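Local coordinates for uncharacterized conserved protein (Methanopyrus kandleri AV19, PDB 2QYA) that is of unknown function, belongs to the DUF424 family and forms a two-fold symmetric pair in the crystal, at the interface of chains A and B. Coordinates in Å, arbitrary orientation; residue numbers count along the deposited sequence, not the author numbering. Chains: chain A/B, Uncharacterized conserved protein.

The interface of chains A and B. Residues chain A 75, 104, 106, 108; chain B 15-16, 71, 110.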
loop_
_atom_site.group_PDB
_atom_site.type_symbol
_atom_site.label_atom_id
_atom_site.label_comp_id
_atom_site.label_asym_id
_atom_site.label_seq_id
_atom_site.Cartn_x
_atom_site.Cartn_y
_atom_site.Cartn_z
ATOM N N ASN A 75 1.408 8.250 2.474
ATOM C CA ASN A 75 2.793 8.631 2.421
ATOM C C ASN A 75 2.811 10.046 1.840
ATOM O O ASN A 75 2.293 10.262 0.745
ATOM C CB ASN A 75 3.587 7.714 1.488
ATOM C CG ASN A 75 2.987 6.315 1.371
ATOM O OD1 ASN A 75 2.676 5.868 0.261
ATOM N ND2 ASN A 75 2.810 5.617 2.514
ATOM N N HIS A 104 8.254 14.560 6.066
ATOM C CA HIS A 104 7.771 13.266 5.625
ATOM C C HIS A 104 6.813 12.738 6.666
ATOM O O HIS A 104 7.025 12.939 7.850
ATOM C CB HIS A 104 8.936 12.302 5.445
ATOM C CG HIS A 104 8.539 10.930 4.986
ATOM N ND1 HIS A 104 8.512 9.843 5.830
ATOM C CD2 HIS A 104 8.200 10.461 3.760
ATOM C CE1 HIS A 104 8.154 8.769 5.153
ATOM N NE2 HIS A 104 7.958 9.116 3.895
ATOM N N GLN A 106 4.332 9.002 7.193
ATOM C CA GLN A 106 3.716 7.728 6.815
ATOM C C GLN A 106 2.664 7.318 7.867
ATOM O O GLN A 106 2.951 7.346 9.092
ATOM C CB GLN A 106 4.800 6.673 6.659
ATOM C CG GLN A 106 4.376 5.426 5.849
ATOM C CD GLN A 106 5.458 4.948 4.871
ATOM O OE1 GLN A 106 5.184 4.170 3.965
ATOM N NE2 GLN A 106 6.681 5.418 5.056
ATOM N N TYR A 108 -0.854 4.486 8.591
ATOM C CA TYR A 108 -1.687 3.359 8.222
ATOM C C TYR A 108 -2.985 3.539 8.947
ATOM O O TYR A 108 -3.007 3.669 10.184
ATOM C CB TYR A 108 -1.041 2.044 8.600
ATOM C CG TYR A 108 0.289 1.854 7.913
ATOM C CD1 TYR A 108 0.348 1.380 6.591
ATOM C CD2 TYR A 108 1.480 2.211 8.551
ATOM C CE1 TYR A 108 1.550 1.237 5.930
ATOM C CE2 TYR A 108 2.701 2.048 7.908
ATOM C CZ TYR A 108 2.719 1.567 6.588
ATOM O OH TYR A 108 3.917 1.407 5.932
ATOM N N ASP B 15 6.095 5.718 -1.192
ATOM C CA ASP B 15 6.941 4.913 -0.296
ATOM C C ASP B 15 6.708 3.413 -0.368
ATOM O O ASP B 15 7.472 2.635 0.216
ATOM C CB ASP B 15 6.520 5.206 1.137
ATOM C CG ASP B 15 7.228 6.337 1.718
ATOM O OD1 ASP B 15 8.296 6.708 1.172
ATOM O OD2 ASP B 15 6.721 6.841 2.733
ATOM N N THR B 16 5.618 3.020 -0.998
ATOM C CA THR B 16 4.997 1.756 -0.687
ATOM C C THR B 16 4.857 0.895 -1.945
ATOM O O THR B 16 4.522 1.403 -3.009
ATOM C CB THR B 16 3.616 2.025 0.000
ATOM O OG1 THR B 16 3.808 2.880 1.134
ATOM C CG2 THR B 16 2.970 0.771 0.467
ATOM N N THR B 71 8.279 0.424 1.843
ATOM C CA THR B 71 7.375 -0.412 2.629
ATOM C C THR B 71 6.822 -1.433 1.656
ATOM O O THR B 71 6.467 -1.079 0.545
ATOM C CB THR B 71 6.219 0.415 3.220
ATOM O OG1 THR B 71 6.729 1.304 4.219
ATOM C CG2 THR B 71 5.177 -0.460 3.829
ATOM N N LEU B 110 8.042 -3.502 7.015
ATOM C CA LEU B 110 8.262 -2.104 7.314
ATOM C C LEU B 110 9.750 -1.822 7.415
ATOM O O LEU B 110 10.511 -2.658 7.915
ATOM C CB LEU B 110 7.513 -1.679 8.578
ATOM C CG LEU B 110 5.984 -1.808 8.554
ATOM C CD1 LEU B 110 5.422 -1.466 9.919
ATOM C CD2 LEU B 110 5.386 -0.881 7.515
#
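Strand 103-109 of chain A, with A:Asn75 from strand 71-77, faces the start of strand 16-23 of chain B, the loop residue before it, the first residue of strand 71-77 and loop residue B:Leu110. A:His104, A:Gln106 and A:Tyr108, alternate residues of one strand, all point at chain B. B:Asp15 projects among the A:Asn75, A:His104 and A:Gln106 side chains, and its OD2 takes a hydrogen bond from the imidazole NE2 of A:His104 at 2.8 Å, on the lone pair facing the other carboxylate oxygen, the carboxylate turned 60° to the ring. With CG anti to the backbone N (chi1 -180°), A:His104 presents NE2 to this oxygen near the ring plane, though the bond is bent at the hydrogen. The A:Gln106 amide plane is turned 20° from the carboxylate's, but OD2 lies over the amide face, so NE2, 2.7 Å from B:Asp15 OD2, does not aim its N-H at it. The amide OE1 accepts a hydrogen bond from B:Thr71 OG1 at 3.3 Å, the hydroxyl standing well above the carbonyl plane. A:Asn75 packs its amide carbon CG against B:Asp15 CB at 3.7 Å and crosses B:Thr16 at about a right angle, making a weak OD1 to OG1 bond. The A:Tyr108 phenol slides past B:Leu110, with CZ 3.7 Å from methyl CD2. Repeated by the two-fold axis, this mostly polar patch helps hold the two copies together, though the structure alone does not show that the dimer is biological.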